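Long-range contacts in alternansucrase (Leuconostoc mesenteroides, PDB 6HVG), which belongs to glycoside hydrolase family 70 and joins a TIM-barrel-type domain, with a bound calcium ion, to repeats of the choline-binding type: residues N595-L600 with A1154-D1159; L600-S605 with N612-G617; G617-A622 with I657-N662; T1113-L1118 with D1202-Y1207. All coordinates share one frame; numbering follows the deposited sequence.

Interaction 1. Residues N595-L600 with A1154-D1159; sequences NWLHYL and ADWVPD. With CA (calcium ion), chain C.
L597 and L600 of one helix face W1156 and A1154 of one strand, with L597 CA 7.3 Å from W1156 CA. Over these segments the helix and strand axes run nearly antiparallel, at 172°, and approach to 9.9 Å. W596 has CG anti to its backbone N (chi1 -169°); its six-membered ring meets the five-membered ring of W1156 obliquely. The planes are inclined by 39° and the two centroids are 5.1 Å apart. The far edge of the W596 indole, CZ3 and CH2, abuts the backbone at V1157 and P1158, with V1157 O near the ring plane, 3.5 Å from W596 CZ3; the indole NE1 donates to R1115 O. Such helix-on-strand layers are how a beta/alpha barrel is built, here with partners far apart in sequence, as expected of the circularly permuted barrel of family 70. L597 CD1 sits over one face of W1156, 4.3 Å from the centroid of the five-membered ring, a CH-pi contact. Further along the helix, L600 CB meets A1154 CB at 4.2 Å. Just past the strand, D1159 OD1 binds the calcium ion at 2.2 Å, with E575, D581 and N625 as further ligands.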
loop_
_atom_site.group_PDB
_atom_site.type_symbol
_atom_site.label_atom_id
_atom_site.label_comp_id
_atom_site.label_asym_id
_atom_site.label_seq_id
_atom_site.Cartn_x
_atom_site.Cartn_y
_atom_site.Cartn_z
ATOM N N ASN A 595 2.983 -26.071 16.398
ATOM C CA ASN A 595 4.320 -26.679 16.454
ATOM C C ASN A 595 5.384 -25.591 16.484
ATOM O O ASN A 595 6.289 -25.629 17.317
ATOM C CB ASN A 595 4.557 -27.603 15.252
ATOM C CG ASN A 595 5.691 -28.602 15.475
ATOM O OD1 ASN A 595 5.541 -29.558 16.241
ATOM N ND2 ASN A 595 6.826 -28.388 14.813
ATOM N N TRP A 596 5.234 -24.609 15.590
ATOM C CA TRP A 596 6.140 -23.470 15.522
ATOM C C TRP A 596 6.119 -22.685 16.805
ATOM O O TRP A 596 7.166 -22.267 17.303
ATOM C CB TRP A 596 5.745 -22.572 14.365
ATOM C CG TRP A 596 6.734 -21.492 14.009
ATOM C CD1 TRP A 596 8.083 -21.553 14.099
ATOM C CD2 TRP A 596 6.430 -20.228 13.433
ATOM N NE1 TRP A 596 8.641 -20.390 13.638
ATOM C CE2 TRP A 596 7.638 -19.563 13.223
ATOM C CE3 TRP A 596 5.244 -19.584 13.101
ATOM C CZ2 TRP A 596 7.704 -18.285 12.679
ATOM C CZ3 TRP A 596 5.308 -18.303 12.563
ATOM C CH2 TRP A 596 6.529 -17.681 12.344
ATOM N N LEU A 597 4.923 -22.489 17.343
ATOM C CA LEU A 597 4.749 -21.766 18.608
ATOM C C LEU A 597 5.428 -22.478 19.750
ATOM O O LEU A 597 6.053 -21.845 20.580
ATOM C CB LEU A 597 3.277 -21.599 18.933
ATOM C CG LEU A 597 2.943 -20.914 20.247
ATOM C CD1 LEU A 597 3.505 -19.497 20.297
ATOM C CD2 LEU A 597 1.436 -20.920 20.432
ATOM N N HIS A 598 5.306 -23.792 19.803
ATOM C CA HIS A 598 5.997 -24.573 20.823
ATOM C C HIS A 598 7.481 -24.392 20.649
ATOM O O HIS A 598 8.198 -24.159 21.622
ATOM C CB HIS A 598 5.637 -26.041 20.700
ATOM C CG HIS A 598 6.316 -26.920 21.700
ATOM N ND1 HIS A 598 5.795 -27.160 22.955
ATOM C CD2 HIS A 598 7.441 -27.664 21.606
ATOM C CE1 HIS A 598 6.584 -27.998 23.600
ATOM N NE2 HIS A 598 7.588 -28.321 22.802
ATOM N N TYR A 599 7.940 -24.478 19.403
ATOM C CA TYR A 599 9.360 -24.358 19.084
ATOM C C TYR A 599 9.946 -23.039 19.581
ATOM O O TYR A 599 11.071 -23.016 20.085
ATOM C CB TYR A 599 9.564 -24.509 17.587
ATOM C CG TYR A 599 10.943 -24.212 17.058
ATOM C CD1 TYR A 599 11.919 -25.180 17.044
ATOM C CD2 TYR A 599 11.248 -22.978 16.517
ATOM C CE1 TYR A 599 13.168 -24.931 16.498
ATOM C CE2 TYR A 599 12.487 -22.718 15.966
ATOM C CZ TYR A 599 13.440 -23.696 15.957
ATOM O OH TYR A 599 14.691 -23.454 15.426
ATOM N N LEU A 600 9.186 -21.956 19.471
ATOM C CA LEU A 600 9.671 -20.650 19.929
ATOM C C LEU A 600 9.681 -20.564 21.452
ATOM O O LEU A 600 10.646 -20.069 22.035
ATOM C CB LEU A 600 8.839 -19.510 19.329
ATOM C CG LEU A 600 8.930 -19.367 17.806
ATOM C CD1 LEU A 600 7.789 -18.539 17.264
ATOM C CD2 LEU A 600 10.265 -18.781 17.352
ATOM N N ALA A 1154 8.670 -13.380 21.632
ATOM C CA ALA A 1154 8.871 -13.897 20.285
ATOM C C ALA A 1154 7.847 -13.298 19.343
ATOM O O ALA A 1154 6.674 -13.291 19.658
ATOM C CB ALA A 1154 8.714 -15.413 20.296
ATOM N N ASP A 1155 8.280 -12.806 18.189
ATOM C CA ASP A 1155 7.342 -12.324 17.167
ATOM C C ASP A 1155 6.804 -13.524 16.386
ATOM O O ASP A 1155 7.528 -14.157 15.635
ATOM C CB ASP A 1155 8.010 -11.313 16.216
ATOM C CG ASP A 1155 7.090 -10.149 15.854
ATOM O OD1 ASP A 1155 5.886 -10.359 15.703
ATOM O OD2 ASP A 1155 7.563 -9.012 15.724
ATOM N N TRP A 1156 5.534 -13.841 16.596
ATOM C CA TRP A 1156 4.868 -14.964 15.920
ATOM C C TRP A 1156 4.202 -14.440 14.639
ATOM O O TRP A 1156 3.261 -13.623 14.689
ATOM C CB TRP A 1156 3.822 -15.553 16.862
ATOM C CG TRP A 1156 3.307 -16.898 16.549
ATOM C CD1 TRP A 1156 4.031 -17.980 16.162
ATOM C CD2 TRP A 1156 1.942 -17.348 16.665
ATOM N NE1 TRP A 1156 3.205 -19.076 16.010
ATOM C CE2 TRP A 1156 1.920 -18.711 16.321
ATOM C CE3 TRP A 1156 0.748 -16.735 17.039
ATOM C CZ2 TRP A 1156 0.749 -19.472 16.344
ATOM C CZ3 TRP A 1156 -0.429 -17.503 17.059
ATOM C CH2 TRP A 1156 -0.415 -18.848 16.711
ATOM N N VAL A 1157 4.696 -14.917 13.498
ATOM C CA VAL A 1157 4.348 -14.369 12.187
ATOM C C VAL A 1157 3.706 -15.418 11.291
ATOM O O VAL A 1157 4.300 -15.860 10.342
ATOM C CB VAL A 1157 5.606 -13.770 11.515
ATOM C CG1 VAL A 1157 5.251 -13.109 10.194
ATOM C CG2 VAL A 1157 6.242 -12.751 12.442
ATOM N N PRO A 1158 2.466 -15.800 11.578
ATOM C CA PRO A 1158 1.811 -16.869 10.836
ATOM C C PRO A 1158 1.179 -16.511 9.483
ATOM O O PRO A 1158 0.800 -17.430 8.749
ATOM C CB PRO A 1158 0.717 -17.320 11.812
ATOM C CG PRO A 1158 0.361 -16.090 12.544
ATOM C CD PRO A 1158 1.650 -15.353 12.717
ATOM N N ASP A 1159 1.051 -15.224 9.145
ATOM C CA ASP A 1159 0.321 -14.824 7.937
ATOM C C ASP A 1159 1.002 -15.215 6.620
ATOM O O ASP A 1159 0.318 -15.593 5.670
ATOM C CB ASP A 1159 0.035 -13.331 7.922
ATOM C CG ASP A 1159 -0.729 -12.890 6.665
ATOM O OD1 ASP A 1159 -1.878 -13.307 6.454
ATOM O OD2 ASP A 1159 -0.152 -12.139 5.853
HETATM CA CA CA C . -3.625 -13.992 5.342
HETATM O O HOH W 1 -2.580 -15.874 6.335
#

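Interaction 2. Residues L600-S605 with N612-G617; sequences LMNFGS and NANFDG
N614 and S605 are brought together by two torsions of N614: chi1 (-72°) sets CG anti to the carbonyl carbon, and chi2 then turns the amide to the first turn of helix 603-608. M601 has the same kind of first torsion and then bends at chi2 and chi3, which bring its SD and CE back to the 612-617 loop. The N614 amide works with both ends: OD1 accepts from S605 N at 2.9 Å on an in-plane lone pair, while ND2 donates almost straight (171°) to S605 OG, 2.9 Å away. S605 OG is also bonded to D611. This is an alpha-to-beta connection of the barrel, in which the chain leaves helix 587-601, makes the short helix 603-608 and doubles back into strand 617-620. M601 crosses F615 at about a right angle, with its CE 3.5 Å from F615 CB and 3.6 Å from G617 O. F615 also presents its ring edge to L600 O, with CD2 at 3.3 Å from that oxygen, and packs on A1152, A1154 and I1142.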
loop_
_atom_site.group_PDB
_atom_site.type_symbol
_atom_site.label_atom_id
_atom_site.label_comp_id
_atom_site.label_asym_id
_atom_site.label_seq_id
_atom_site.Cartn_x
_atom_site.Cartn_y
_atom_site.Cartn_z
ATOM N N LEU A 600 9.186 -21.956 19.471
ATOM C CA LEU A 600 9.671 -20.650 19.929
ATOM C C LEU A 600 9.681 -20.564 21.452
ATOM O O LEU A 600 10.646 -20.069 22.035
ATOM C CB LEU A 600 8.839 -19.510 19.329
ATOM C CG LEU A 600 8.930 -19.367 17.806
ATOM C CD1 LEU A 600 7.789 -18.539 17.264
ATOM C CD2 LEU A 600 10.265 -18.781 17.352
ATOM N N MET A 601 8.624 -21.058 22.097
ATOM C CA MET A 601 8.520 -21.014 23.563
ATOM C C MET A 601 9.440 -22.019 24.250
ATOM O O MET A 601 9.652 -21.931 25.450
ATOM C CB MET A 601 7.085 -21.263 24.021
ATOM C CG MET A 601 6.053 -20.257 23.530
ATOM S SD MET A 601 6.349 -18.578 24.101
ATOM C CE MET A 601 7.168 -17.961 22.633
ATOM N N ASN A 602 9.982 -22.963 23.488
ATOM C CA ASN A 602 11.039 -23.847 23.979
ATOM C C ASN A 602 12.310 -23.750 23.139
ATOM O O ASN A 602 13.018 -24.746 22.986
ATOM C CB ASN A 602 10.514 -25.287 23.992
ATOM C CG ASN A 602 9.376 -25.471 24.966
ATOM O OD1 ASN A 602 9.591 -25.785 26.144
ATOM N ND2 ASN A 602 8.158 -25.248 24.492
ATOM N N PHE A 603 12.577 -22.576 22.560
ATOM C CA PHE A 603 13.677 -22.465 21.606
ATOM C C PHE A 603 14.965 -22.931 22.218
ATOM O O PHE A 603 15.663 -23.765 21.646
ATOM C CB PHE A 603 13.829 -21.050 21.069
ATOM C CG PHE A 603 14.916 -20.908 20.038
ATOM C CD1 PHE A 603 14.812 -21.559 18.824
ATOM C CD2 PHE A 603 16.032 -20.116 20.269
ATOM C CE1 PHE A 603 15.817 -21.436 17.865
ATOM C CE2 PHE A 603 17.031 -19.987 19.316
ATOM C CZ PHE A 603 16.927 -20.648 18.112
ATOM N N GLY A 604 15.260 -22.428 23.409
ATOM C CA GLY A 604 16.492 -22.767 24.129
ATOM C C GLY A 604 16.653 -24.233 24.503
ATOM O O GLY A 604 17.729 -24.791 24.354
ATOM N N SER A 605 15.583 -24.851 24.998
ATOM C CA SER A 605 15.589 -26.267 25.369
ATOM C C SER A 605 15.907 -27.169 24.176
ATOM O O SER A 605 16.693 -28.109 24.291
ATOM C CB SER A 605 14.238 -26.677 25.955
ATOM O OG SER A 605 13.866 -25.855 27.047
ATOM N N ASN A 612 17.068 -21.930 30.203
ATOM C CA ASN A 612 16.981 -20.495 30.453
ATOM C C ASN A 612 17.092 -19.612 29.217
ATOM O O ASN A 612 17.138 -18.390 29.319
ATOM C CB ASN A 612 18.042 -20.092 31.469
ATOM C CG ASN A 612 17.563 -20.259 32.891
ATOM O OD1 ASN A 612 17.888 -21.254 33.553
ATOM N ND2 ASN A 612 16.780 -19.276 33.379
ATOM N N ALA A 613 17.116 -20.224 28.044
ATOM C CA ALA A 613 17.209 -19.476 26.803
ATOM C C ALA A 613 15.910 -19.570 25.991
ATOM O O ALA A 613 15.951 -19.623 24.765
ATOM C CB ALA A 613 18.408 -19.979 26.010
ATOM N N ASN A 614 14.767 -19.585 26.679
ATOM C CA ASN A 614 13.453 -19.763 26.045
ATOM C C ASN A 614 12.603 -18.500 26.049
ATOM O O ASN A 614 12.584 -17.773 27.021
ATOM C CB ASN A 614 12.653 -20.853 26.765
ATOM C CG ASN A 614 13.183 -22.245 26.503
ATOM O OD1 ASN A 614 13.971 -22.466 25.591
ATOM N ND2 ASN A 614 12.737 -23.196 27.296
ATOM N N PHE A 615 11.891 -18.230 24.964
ATOM C CA PHE A 615 10.988 -17.069 24.910
ATOM C C PHE A 615 9.869 -17.270 25.935
ATOM O O PHE A 615 9.474 -18.398 26.202
ATOM C CB PHE A 615 10.391 -16.901 23.494
ATOM C CG PHE A 615 11.336 -16.299 22.471
ATOM C CD1 PHE A 615 11.598 -14.927 22.456
ATOM C CD2 PHE A 615 11.909 -17.082 21.493
ATOM C CE1 PHE A 615 12.437 -14.370 21.515
ATOM C CE2 PHE A 615 12.740 -16.533 20.541
ATOM C CZ PHE A 615 13.012 -15.171 20.555
ATOM N N ASP A 616 9.347 -16.181 26.483
ATOM C CA ASP A 616 8.318 -16.256 27.541
ATOM C C ASP A 616 6.925 -15.914 27.070
ATOM O O ASP A 616 5.955 -16.423 27.609
ATOM C CB ASP A 616 8.648 -15.306 28.698
ATOM C CG ASP A 616 10.051 -15.513 29.233
ATOM O OD1 ASP A 616 10.275 -16.464 30.025
ATOM O OD2 ASP A 616 10.924 -14.746 28.806
ATOM N N GLY A 617 6.827 -15.001 26.110
ATOM C CA GLY A 617 5.544 -14.586 25.578
ATOM C C GLY A 617 5.642 -14.374 24.093
ATOM O O GLY A 617 6.711 -14.517 23.524
#

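Interaction 3. Residues G617-A622 with I657-N662; sequences GIRVDA and ILEDWN
R619 and E659 cross obliquely, their guanidinium and carboxylate planes 26° apart, at the ends of two neighbouring strands paired in parallel by bonds from I657 N to I618 O, V620 N to I657 O and E659 N to V620 O. R619 is extended from CG to NE and passes I657, with R619 CB 3.7 Å from I657 CG1, before its NH2 reaches E659 OE1 at 3.3 Å in a salt bridge. E659 CB lies over one face of the same guanidinium. D621 comes in at the edge: its OD1 takes R619 NH1 in the guanidinium plane at 3.2 Å, through the anti lone pair. R619 NH1 has a stronger partner in D1155, on the next strand. The carboxylates of D621 and E659 lie side by side and point the same way. On the other face of the sheet V620 CG2 is 3.6 Å from L658 CD2. A622 N approaches E659 OE1 from above the carboxylate plane at 2.6 Å, and W661 NE1 donates to E659 OE2. Both acids stand at the C-terminal strand ends, where beta/alpha barrels generally keep their active sites. With D621 OD1 3.2 Å from E659 OE1, the shared arginine would offset their repulsion.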
loop_
_atom_site.group_PDB
_atom_site.type_symbol
_atom_site.label_atom_id
_atom_site.label_comp_id
_atom_site.label_asym_id
_atom_site.label_seq_id
_atom_site.Cartn_x
_atom_site.Cartn_y
_atom_site.Cartn_z
ATOM N N GLY A 617 6.827 -15.001 26.110
ATOM C CA GLY A 617 5.544 -14.586 25.578
ATOM C C GLY A 617 5.642 -14.374 24.093
ATOM O O GLY A 617 6.711 -14.517 23.524
ATOM N N ILE A 618 4.541 -13.993 23.464
ATOM C CA ILE A 618 4.534 -13.743 22.019
ATOM C C ILE A 618 3.850 -12.435 21.648
ATOM O O ILE A 618 3.040 -11.924 22.385
ATOM C CB ILE A 618 3.813 -14.879 21.263
ATOM C CG1 ILE A 618 2.382 -15.006 21.767
ATOM C CG2 ILE A 618 4.556 -16.206 21.429
ATOM C CD1 ILE A 618 1.506 -15.925 20.933
ATOM N N ARG A 619 4.199 -11.935 20.474
ATOM C CA ARG A 619 3.422 -10.940 19.772
ATOM C C ARG A 619 2.814 -11.634 18.557
ATOM O O ARG A 619 3.515 -12.332 17.829
ATOM C CB ARG A 619 4.337 -9.825 19.314
ATOM C CG ARG A 619 3.704 -8.823 18.355
ATOM C CD ARG A 619 4.766 -7.870 17.802
ATOM N NE ARG A 619 4.247 -6.908 16.820
ATOM C CZ ARG A 619 4.013 -7.164 15.532
ATOM N NH1 ARG A 619 4.263 -8.358 15.029
ATOM N NH2 ARG A 619 3.520 -6.208 14.749
ATOM N N VAL A 620 1.520 -11.460 18.353
ATOM C CA VAL A 620 0.844 -12.040 17.203
ATOM C C VAL A 620 0.810 -10.989 16.111
ATOM O O VAL A 620 0.083 -9.994 16.217
ATOM C CB VAL A 620 -0.590 -12.513 17.560
ATOM C CG1 VAL A 620 -1.226 -13.262 16.395
ATOM C CG2 VAL A 620 -0.568 -13.408 18.796
ATOM N N ASP A 621 1.615 -11.211 15.075
ATOM C CA ASP A 621 1.708 -10.304 13.923
ATOM C C ASP A 621 0.462 -10.444 13.046
ATOM O O ASP A 621 0.005 -11.550 12.788
ATOM C CB ASP A 621 2.963 -10.650 13.113
ATOM C CG ASP A 621 3.125 -9.805 11.844
ATOM O OD1 ASP A 621 3.462 -8.586 11.940
ATOM O OD2 ASP A 621 2.940 -10.390 10.733
ATOM N N ALA A 622 -0.086 -9.318 12.604
ATOM C CA ALA A 622 -1.075 -9.264 11.525
ATOM C C ALA A 622 -2.348 -10.015 11.859
ATOM O O ALA A 622 -2.818 -10.838 11.078
ATOM C CB ALA A 622 -0.463 -9.815 10.240
ATOM N N ILE A 657 1.235 -9.977 23.509
ATOM C CA ILE A 657 0.529 -8.859 22.889
ATOM C C ILE A 657 0.019 -9.227 21.504
ATOM O O ILE A 657 0.518 -10.158 20.867
ATOM C CB ILE A 657 1.407 -7.582 22.822
ATOM C CG1 ILE A 657 2.608 -7.785 21.890
ATOM C CG2 ILE A 657 1.847 -7.196 24.224
ATOM C CD1 ILE A 657 3.539 -6.579 21.796
ATOM N N LEU A 658 -0.990 -8.493 21.051
ATOM C CA LEU A 658 -1.581 -8.656 19.727
ATOM C C LEU A 658 -1.360 -7.385 18.918
ATOM O O LEU A 658 -1.556 -6.285 19.428
ATOM C CB LEU A 658 -3.093 -8.835 19.832
ATOM C CG LEU A 658 -3.635 -10.054 20.541
ATOM C CD1 LEU A 658 -5.118 -9.892 20.783
ATOM C CD2 LEU A 658 -3.315 -11.318 19.740
ATOM N N GLU A 659 -0.994 -7.535 17.645
ATOM C CA GLU A 659 -1.107 -6.466 16.643
ATOM C C GLU A 659 -2.513 -6.574 16.054
ATOM O O GLU A 659 -2.715 -7.294 15.080
ATOM C CB GLU A 659 -0.074 -6.631 15.540
ATOM C CG GLU A 659 0.106 -5.413 14.636
ATOM C CD GLU A 659 0.539 -5.738 13.190
ATOM O OE1 GLU A 659 0.907 -6.884 12.870
ATOM O OE2 GLU A 659 0.506 -4.830 12.334
ATOM N N ASP A 660 -3.480 -5.887 16.687
ATOM C CA ASP A 660 -4.894 -5.984 16.340
ATOM C C ASP A 660 -5.494 -4.601 16.056
ATOM O O ASP A 660 -6.013 -3.957 16.947
ATOM C CB ASP A 660 -5.657 -6.699 17.449
ATOM C CG ASP A 660 -5.678 -5.922 18.769
ATOM O OD1 ASP A 660 -4.683 -5.201 19.077
ATOM O OD2 ASP A 660 -6.695 -6.053 19.509
ATOM N N TRP A 661 -5.428 -4.169 14.797
ATOM C CA TRP A 661 -5.714 -2.788 14.447
ATOM C C TRP A 661 -7.204 -2.429 14.416
ATOM O O TRP A 661 -7.543 -1.278 14.653
ATOM C CB TRP A 661 -5.087 -2.436 13.106
ATOM C CG TRP A 661 -3.620 -2.395 13.079
ATOM C CD1 TRP A 661 -2.791 -3.313 12.528
ATOM C CD2 TRP A 661 -2.778 -1.372 13.620
ATOM N NE1 TRP A 661 -1.470 -2.931 12.683
ATOM C CE2 TRP A 661 -1.438 -1.739 13.351
ATOM C CE3 TRP A 661 -3.021 -0.181 14.305
ATOM C CZ2 TRP A 661 -0.358 -0.964 13.747
ATOM C CZ3 TRP A 661 -1.942 0.590 14.681
ATOM C CH2 TRP A 661 -0.632 0.196 14.405
ATOM N N ASN A 662 -8.091 -3.392 14.153
ATOM C CA ASN A 662 -9.517 -3.070 14.024
ATOM C C ASN A 662 -10.070 -2.500 15.315
ATOM O O ASN A 662 -9.790 -3.004 16.388
ATOM C CB ASN A 662 -10.352 -4.287 13.627
ATOM C CG ASN A 662 -11.766 -3.908 13.204
ATOM O OD1 ASN A 662 -12.616 -3.581 14.029
ATOM N ND2 ASN A 662 -12.025 -3.967 11.917
#

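Interaction 4. Residues T1113-L1118 with D1202-Y1207; sequences TDRYDL and DYQAKY
D1114 reaches Y1203 at the start of helix 1203-1207, met here by the loop between helices 1102-1105 and 1135-1147 of the family 70 region. D1114 CB passes D1202 OD2 at 4.2 Å. CG is anti to the backbone N (chi1 -166°), and the carboxylate beyond it meets the first helical turn. D1114 OD2 accepts from Y1203 N at 2.6 Å on its syn lone pair, lying also at the edge of the Y1203 ring. D1114 OD1 accepts from Y1116 N of its own loop at 3.2 Å, closing an Asx turn; Q1204 N is 3.0 Å from D1114 OD1. Y1116, within that turn, packs on the helix, its CD2 3.5 Å from Y1207 CB. The Q1204 amide stands 82° from the Y1116 ring and meets its edge, with Q1204 OE1 3.5 Å from Y1116 CE1. R1115 NE gives Q1204 OE1 only a weak bond. Outside, E592 bonds to R1115, Y1116 and Q1204, Q593 to R1115, and I1240 O to Q1204. D1202 is the N-cap, its OD1 accepting from A1205 N. Two carboxylates thus gather at one helix start, D1114 OD2 3.7 Å from D1202 OD2; their repulsion is probably offset by the bonded N-H groups of Y1203 and A1205.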
loop_
_atom_site.group_PDB
_atom_site.type_symbol
_atom_site.label_atom_id
_atom_site.label_comp_id
_atom_site.label_asym_id
_atom_site.label_seq_id
_atom_site.Cartn_x
_atom_site.Cartn_y
_atom_site.Cartn_z
ATOM N N THR A 1113 12.188 -17.061 4.458
ATOM C CA THR A 1113 12.015 -18.308 3.714
ATOM C C THR A 1113 11.802 -19.507 4.640
ATOM O O THR A 1113 10.978 -20.361 4.356
ATOM C CB THR A 1113 13.271 -18.602 2.872
ATOM O OG1 THR A 1113 14.439 -18.411 3.697
ATOM C CG2 THR A 1113 13.315 -17.671 1.648
ATOM N N ASP A 1114 12.542 -19.543 5.742
ATOM C CA ASP A 1114 12.539 -20.660 6.685
ATOM C C ASP A 1114 12.095 -20.176 8.059
ATOM O O ASP A 1114 12.764 -19.356 8.696
ATOM C CB ASP A 1114 13.944 -21.241 6.768
ATOM C CG ASP A 1114 13.995 -22.600 7.438
ATOM O OD1 ASP A 1114 13.029 -22.984 8.133
ATOM O OD2 ASP A 1114 14.993 -23.307 7.237
ATOM N N ARG A 1115 10.952 -20.665 8.522
ATOM C CA ARG A 1115 10.389 -20.166 9.787
ATOM C C ARG A 1115 11.195 -20.616 11.006
ATOM O O ARG A 1115 11.116 -19.985 12.063
ATOM C CB ARG A 1115 8.957 -20.625 9.960
ATOM C CG ARG A 1115 8.088 -20.358 8.754
ATOM C CD ARG A 1115 6.617 -20.418 9.069
ATOM N NE ARG A 1115 6.271 -21.686 9.651
ATOM C CZ ARG A 1115 5.109 -21.924 10.230
ATOM N NH1 ARG A 1115 4.173 -20.984 10.278
ATOM N NH2 ARG A 1115 4.884 -23.119 10.752
ATOM N N TYR A 1116 11.949 -21.707 10.879
ATOM C CA TYR A 1116 12.648 -22.279 12.005
ATOM C C TYR A 1116 14.141 -21.941 12.055
ATOM O O TYR A 1116 14.806 -22.274 13.042
ATOM C CB TYR A 1116 12.481 -23.784 11.994
ATOM C CG TYR A 1116 11.084 -24.249 12.299
ATOM C CD1 TYR A 1116 10.128 -24.305 11.307
ATOM C CD2 TYR A 1116 10.741 -24.683 13.573
ATOM C CE1 TYR A 1116 8.848 -24.749 11.571
ATOM C CE2 TYR A 1116 9.466 -25.138 13.852
ATOM C CZ TYR A 1116 8.522 -25.167 12.842
ATOM O OH TYR A 1116 7.253 -25.605 13.127
ATOM N N ASP A 1117 14.675 -21.310 11.008
ATOM C CA ASP A 1117 16.078 -20.883 10.988
ATOM C C ASP A 1117 16.189 -19.512 11.642
ATOM O O ASP A 1117 15.845 -18.489 11.039
ATOM C CB ASP A 1117 16.584 -20.820 9.554
ATOM C CG ASP A 1117 18.072 -20.586 9.454
ATOM O OD1 ASP A 1117 18.686 -20.194 10.446
ATOM O OD2 ASP A 1117 18.642 -20.767 8.360
ATOM N N LEU A 1118 16.694 -19.489 12.878
ATOM C CA LEU A 1118 16.872 -18.245 13.636
ATOM C C LEU A 1118 18.355 -17.800 13.730
ATOM O O LEU A 1118 18.729 -17.008 14.599
ATOM C CB LEU A 1118 16.268 -18.416 15.025
ATOM C CG LEU A 1118 14.722 -18.318 15.069
ATOM C CD1 LEU A 1118 14.046 -19.612 14.649
ATOM C CD2 LEU A 1118 14.225 -17.905 16.446
ATOM N N ASP A 1202 15.434 -27.753 4.486
ATOM C CA ASP A 1202 15.691 -26.567 5.316
ATOM C C ASP A 1202 15.304 -26.890 6.765
ATOM O O ASP A 1202 15.041 -28.054 7.070
ATOM C CB ASP A 1202 14.915 -25.358 4.757
ATOM C CG ASP A 1202 13.383 -25.547 4.775
ATOM O OD1 ASP A 1202 12.870 -26.677 4.992
ATOM O OD2 ASP A 1202 12.682 -24.534 4.551
ATOM N N TYR A 1203 15.285 -25.899 7.657
ATOM C CA TYR A 1203 14.917 -26.152 9.059
ATOM C C TYR A 1203 13.410 -26.392 9.252
ATOM O O TYR A 1203 13.001 -27.019 10.226
ATOM C CB TYR A 1203 15.458 -25.061 9.996
ATOM C CG TYR A 1203 16.965 -25.165 10.159
ATOM C CD1 TYR A 1203 17.834 -24.439 9.344
ATOM C CD2 TYR A 1203 17.519 -26.030 11.096
ATOM C CE1 TYR A 1203 19.201 -24.574 9.461
ATOM C CE2 TYR A 1203 18.893 -26.174 11.220
ATOM C CZ TYR A 1203 19.727 -25.451 10.398
ATOM O OH TYR A 1203 21.087 -25.579 10.522
ATOM N N GLN A 1204 12.588 -25.949 8.303
ATOM C CA GLN A 1204 11.169 -26.334 8.264
ATOM C C GLN A 1204 10.996 -27.840 8.068
ATOM O O GLN A 1204 10.019 -28.421 8.541
ATOM C CB GLN A 1204 10.462 -25.585 7.140
ATOM C CG GLN A 1204 8.996 -25.942 6.951
ATOM C CD GLN A 1204 8.112 -25.361 8.038
ATOM O OE1 GLN A 1204 8.068 -24.139 8.228
ATOM N NE2 GLN A 1204 7.370 -26.232 8.737
ATOM N N ALA A 1205 11.921 -28.463 7.341
ATOM C CA ALA A 1205 11.895 -29.911 7.153
ATOM C C ALA A 1205 12.386 -30.637 8.390
ATOM O O ALA A 1205 11.836 -31.666 8.763
ATOM C CB ALA A 1205 12.717 -30.300 5.936
ATOM N N LYS A 1206 13.423 -30.109 9.031
ATOM C CA LYS A 1206 13.940 -30.716 10.260
ATOM C C LYS A 1206 12.903 -30.687 11.375
ATOM O O LYS A 1206 12.524 -31.725 11.890
ATOM C CB LYS A 1206 15.208 -30.006 10.735
ATOM C CG LYS A 1206 15.956 -30.799 11.784
ATOM C CD LYS A 1206 17.071 -29.977 12.393
ATOM C CE LYS A 1206 17.829 -30.761 13.447
ATOM N NZ LYS A 1206 19.122 -30.075 13.686
ATOM N N TYR A 1207 12.424 -29.491 11.707
ATOM C CA TYR A 1207 11.578 -29.276 12.877
ATOM C C TYR A 1207 10.054 -29.279 12.629
ATOM O O TYR A 1207 9.280 -29.286 13.570
ATOM C CB TYR A 1207 11.976 -27.960 13.578
ATOM C CG TYR A 1207 13.333 -27.980 14.258
ATOM C CD1 TYR A 1207 13.662 -28.969 15.184
ATOM C CD2 TYR A 1207 14.277 -27.007 13.991
ATOM C CE1 TYR A 1207 14.902 -28.989 15.803
ATOM C CE2 TYR A 1207 15.515 -27.013 14.617
ATOM C CZ TYR A 1207 15.822 -28.003 15.519
ATOM O OH TYR A 1207 17.039 -27.991 16.143
#

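In the fold
All four contacts are buried, yet their chemistry follows their place in the barrel. Interaction 1 is apolar and aromatic, a helix layered on a strand; interaction 3 joins two strands of the same sheet and turns charged at their ends. The two meet through the salt bridge of D1155 with R619. Interaction 2 is mixed, an amide pair beside apolar packing, and shares L600 and helix 587-601 with interaction 1 and G617 with interaction 3. Interaction 4, loop against short helix, sets a polar helix start beside tyrosine packing and lies beyond helix 587-601: R1115 O accepts from W596 NE1, and Y1116 O probably bonds to Y599 OH. Interactions 3 and 4 do not touch.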